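PDB 2H84: probable polyketide synthase 1 from Dictyostelium discoideum, which makes acylpyrones in vitro as a probable polyketide synthase, a modular hybrid of type I domains and a C-terminal type III polyketide synthase domain, the latter forming this chain. Local coordinates for residues A99-W110 / D208-G216. Numbering follows the deposited sequence.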
loop_
_atom_site.group_PDB
_atom_site.type_symbol
_atom_site.label_atom_id
_atom_site.label_comp_id
_atom_site.label_asym_id
_atom_site.label_seq_id
_atom_site.Cartn_x
_atom_site.Cartn_y
_atom_site.Cartn_z
ATOM N N ALA A 99 -1.745 12.764 -10.954
ATOM C CA ALA A 99 -0.702 11.745 -11.032
ATOM C C ALA A 99 -0.230 11.510 -12.472
ATOM O O ALA A 99 0.940 11.247 -12.712
ATOM C CB ALA A 99 -1.202 10.434 -10.428
ATOM N N GLN A 100 -1.159 11.600 -13.414
ATOM C CA GLN A 100 -0.859 11.409 -14.816
ATOM C C GLN A 100 0.078 12.531 -15.251
ATOM O O GLN A 100 1.044 12.331 -15.977
ATOM C CB GLN A 100 -2.154 11.436 -15.643
ATOM C CG GLN A 100 -1.940 10.984 -17.107
ATOM C CD GLN A 100 -3.180 11.137 -17.960
ATOM O OE1 GLN A 100 -3.148 10.889 -19.176
ATOM N NE2 GLN A 100 -4.268 11.536 -17.326
ATOM N N GLN A 101 -0.236 13.726 -14.782
ATOM C CA GLN A 101 0.516 14.922 -15.086
ATOM C C GLN A 101 1.961 14.777 -14.608
ATOM O O GLN A 101 2.912 14.994 -15.349
ATOM C CB GLN A 101 -0.169 16.132 -14.441
ATOM C CG GLN A 101 0.286 17.415 -15.111
ATOM C CD GLN A 101 -0.513 18.583 -14.690
ATOM O OE1 GLN A 101 -0.019 19.553 -14.048
ATOM N NE2 GLN A 101 -1.753 18.530 -15.071
ATOM N N ALA A 102 2.116 14.380 -13.357
ATOM C CA ALA A 102 3.438 14.203 -12.782
ATOM C C ALA A 102 4.198 13.130 -13.561
ATOM O O ALA A 102 5.301 13.373 -14.062
ATOM C CB ALA A 102 3.325 13.826 -11.297
ATOM N N CYS A 103 3.594 11.948 -13.672
ATOM C CA CYS A 103 4.197 10.820 -14.390
ATOM C C CYS A 103 4.644 11.210 -15.790
ATOM O O CYS A 103 5.747 10.885 -16.215
ATOM C CB CYS A 103 3.207 9.666 -14.504
ATOM S SG CYS A 103 3.032 8.715 -13.028
ATOM N N LEU A 104 3.769 11.904 -16.505
ATOM C CA LEU A 104 4.068 12.348 -17.849
ATOM C C LEU A 104 5.353 13.169 -17.798
ATOM O O LEU A 104 6.327 12.858 -18.474
ATOM C CB LEU A 104 2.895 13.179 -18.371
ATOM C CG LEU A 104 2.257 12.755 -19.692
ATOM C CD1 LEU A 104 2.403 11.256 -19.903
ATOM C CD2 LEU A 104 0.796 13.177 -19.699
ATOM N N ARG A 105 5.363 14.198 -16.961
ATOM C CA ARG A 105 6.526 15.061 -16.820
ATOM C C ARG A 105 7.782 14.343 -16.365
ATOM O O ARG A 105 8.886 14.686 -16.790
ATOM C CB ARG A 105 6.217 16.180 -15.842
ATOM C CG ARG A 105 5.320 17.236 -16.425
ATOM C CD ARG A 105 4.604 17.972 -15.341
ATOM N NE ARG A 105 4.307 19.328 -15.763
ATOM C CZ ARG A 105 3.267 20.022 -15.323
ATOM N NH1 ARG A 105 2.428 19.475 -14.459
ATOM N NH2 ARG A 105 3.076 21.269 -15.723
ATOM N N ALA A 106 7.612 13.359 -15.486
ATOM C CA ALA A 106 8.738 12.587 -14.970
ATOM C C ALA A 106 9.256 11.667 -16.061
ATOM O O ALA A 106 10.423 11.293 -16.064
ATOM C CB ALA A 106 8.314 11.773 -13.762
ATOM N N LEU A 107 8.382 11.307 -16.991
ATOM C CA LEU A 107 8.766 10.430 -18.081
ATOM C C LEU A 107 9.611 11.172 -19.102
ATOM O O LEU A 107 10.616 10.657 -19.571
ATOM C CB LEU A 107 7.525 9.848 -18.758
ATOM C CG LEU A 107 6.872 8.657 -18.047
ATOM C CD1 LEU A 107 5.498 8.365 -18.657
ATOM C CD2 LEU A 107 7.782 7.448 -18.155
ATOM N N LYS A 108 9.211 12.385 -19.451
ATOM C CA LYS A 108 9.984 13.142 -20.414
ATOM C C LYS A 108 11.316 13.542 -19.788
ATOM O O LYS A 108 12.362 13.518 -20.438
ATOM C CB LYS A 108 9.198 14.373 -20.856
ATOM C CG LYS A 108 9.921 15.682 -20.675
ATOM C CD LYS A 108 9.102 16.765 -21.295
ATOM C CE LYS A 108 9.889 17.602 -22.266
ATOM N NZ LYS A 108 10.831 18.530 -21.637
ATOM N N ASP A 109 11.292 13.902 -18.515
ATOM C CA ASP A 109 12.536 14.279 -17.862
ATOM C C ASP A 109 13.505 13.095 -17.875
ATOM O O ASP A 109 14.721 13.272 -18.002
ATOM C CB ASP A 109 12.291 14.716 -16.419
ATOM C CG ASP A 109 13.444 15.532 -15.867
ATOM O OD1 ASP A 109 13.839 15.310 -14.701
ATOM O OD2 ASP A 109 13.956 16.402 -16.608
ATOM N N TRP A 110 12.955 11.890 -17.738
ATOM C CA TRP A 110 13.748 10.666 -17.745
ATOM C C TRP A 110 14.408 10.517 -19.106
ATOM O O TRP A 110 15.594 10.214 -19.200
ATOM C CB TRP A 110 12.847 9.459 -17.455
ATOM C CG TRP A 110 13.414 8.133 -17.868
ATOM C CD1 TRP A 110 14.682 7.669 -17.646
ATOM C CD2 TRP A 110 12.703 7.064 -18.499
ATOM N NE1 TRP A 110 14.801 6.375 -18.092
ATOM C CE2 TRP A 110 13.601 5.979 -18.621
ATOM C CE3 TRP A 110 11.396 6.915 -18.974
ATOM C CZ2 TRP A 110 13.225 4.760 -19.194
ATOM C CZ3 TRP A 110 11.024 5.706 -19.542
ATOM C CH2 TRP A 110 11.936 4.644 -19.648
ATOM N N ASP A 208 -1.847 20.152 -1.398
ATOM C CA ASP A 208 -1.981 19.011 -2.307
ATOM C C ASP A 208 -0.964 19.032 -3.435
ATOM O O ASP A 208 -0.559 20.097 -3.899
ATOM C CB ASP A 208 -3.378 18.982 -2.921
ATOM C CG ASP A 208 -4.443 19.361 -1.939
ATOM O OD1 ASP A 208 -4.396 18.862 -0.795
ATOM O OD2 ASP A 208 -5.322 20.151 -2.323
ATOM N N GLY A 209 -0.569 17.850 -3.889
ATOM C CA GLY A 209 0.400 17.781 -4.963
ATOM C C GLY A 209 0.724 16.359 -5.368
ATOM O O GLY A 209 0.318 15.395 -4.705
ATOM N N SER A 210 1.467 16.231 -6.463
ATOM C CA SER A 210 1.856 14.936 -6.992
ATOM C C SER A 210 3.253 15.048 -7.558
ATOM O O SER A 210 3.569 16.007 -8.258
ATOM C CB SER A 210 0.898 14.516 -8.108
ATOM O OG SER A 210 1.203 13.217 -8.599
ATOM N N ALA A 211 4.084 14.057 -7.260
ATOM C CA ALA A 211 5.460 14.029 -7.740
ATOM C C ALA A 211 5.805 12.626 -8.206
ATOM O O ALA A 211 5.472 11.650 -7.539
ATOM C CB ALA A 211 6.400 14.442 -6.625
ATOM N N ALA A 212 6.459 12.519 -9.356
ATOM C CA ALA A 212 6.846 11.209 -9.867
ATOM C C ALA A 212 8.320 11.186 -10.260
ATOM O O ALA A 212 8.912 12.229 -10.552
ATOM C CB ALA A 212 5.976 10.833 -11.061
ATOM N N TYR A 213 8.920 10.000 -10.250
ATOM C CA TYR A 213 10.316 9.868 -10.637
ATOM C C TYR A 213 10.615 8.484 -11.231
ATOM O O TYR A 213 9.922 7.514 -10.940
ATOM C CB TYR A 213 11.221 10.168 -9.428
ATOM C CG TYR A 213 11.037 9.234 -8.258
ATOM C CD1 TYR A 213 11.765 8.046 -8.169
ATOM C CD2 TYR A 213 10.114 9.519 -7.251
ATOM C CE1 TYR A 213 11.578 7.160 -7.107
ATOM C CE2 TYR A 213 9.920 8.639 -6.186
ATOM C CZ TYR A 213 10.655 7.460 -6.122
ATOM O OH TYR A 213 10.462 6.583 -5.080
ATOM N N ILE A 214 11.615 8.415 -12.105
ATOM C CA ILE A 214 12.026 7.155 -12.708
ATOM C C ILE A 214 13.306 6.729 -11.987
ATOM O O ILE A 214 14.163 7.559 -11.687
ATOM C CB ILE A 214 12.356 7.323 -14.190
ATOM C CG1 ILE A 214 11.206 8.031 -14.910
ATOM C CG2 ILE A 214 12.643 5.967 -14.799
ATOM C CD1 ILE A 214 9.917 7.246 -14.962
ATOM N N ILE A 215 13.448 5.441 -11.712
ATOM C CA ILE A 215 14.629 4.960 -11.002
ATOM C C ILE A 215 15.102 3.610 -11.541
ATOM O O ILE A 215 14.289 2.772 -11.916
ATOM C CB ILE A 215 14.316 4.835 -9.501
ATOM C CG1 ILE A 215 15.521 4.295 -8.749
ATOM C CG2 ILE A 215 13.121 3.922 -9.295
ATOM C CD1 ILE A 215 15.277 4.188 -7.273
ATOM N N GLY A 216 16.416 3.404 -11.588
ATOM C CA GLY A 216 16.944 2.147 -12.091
ATOM C C GLY A 216 18.435 1.984 -11.861
ATOM O O GLY A 216 19.099 2.904 -11.390
#
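Close, mostly apolar packing of a helix against a β-sheet joins Ala-102, Ala-106 and Trp-110 to Ala-212 and Ile-214, with the hydroxyl of Ser-210 as the polar exception. It illustrates how small residues bring a helix down onto a strand: the axes come within 6.7 Å, and their directions differ by 32°. Ala-212 CB sits between Ala-102 CB (4.0 Å) and Ala-106 CB (3.7 Å), one turn apart, and beside Cys-103. Ser-210 OG, anti to its own N, lies 3.5 Å from Ala-102 CB and next to Ala-99 CA. The fold is that of the thiolase superfamily, and strand 209-216 belongs to the five-stranded sheet of its N-terminal half; helix 84-110 covers the outer side of this sheet, while helix 335-345 meets Ala-211 and Tyr-213 from the other. Where the helix ends, bulk replaces the alanines. With CG anti to the backbone N (chi1 161°), the Trp-110 indole lies over Ile-214, whose CG2 stands 3.7 Å from the centroid of the five-membered ring in a CH-pi contact almost on the ring normal. Ile-214 CG1 packs on Trp-110 CB and near Ala-106 O, and CD1 reaches Leu-107 CD2 at 3.8 Å, these two side chains crossing at about a right angle. Replacing Trp-110 with an alanine removes the indole, which would probably leave Glu-223 without its NE1 hydrogen-bond partner and uncover Ile-214 CG2.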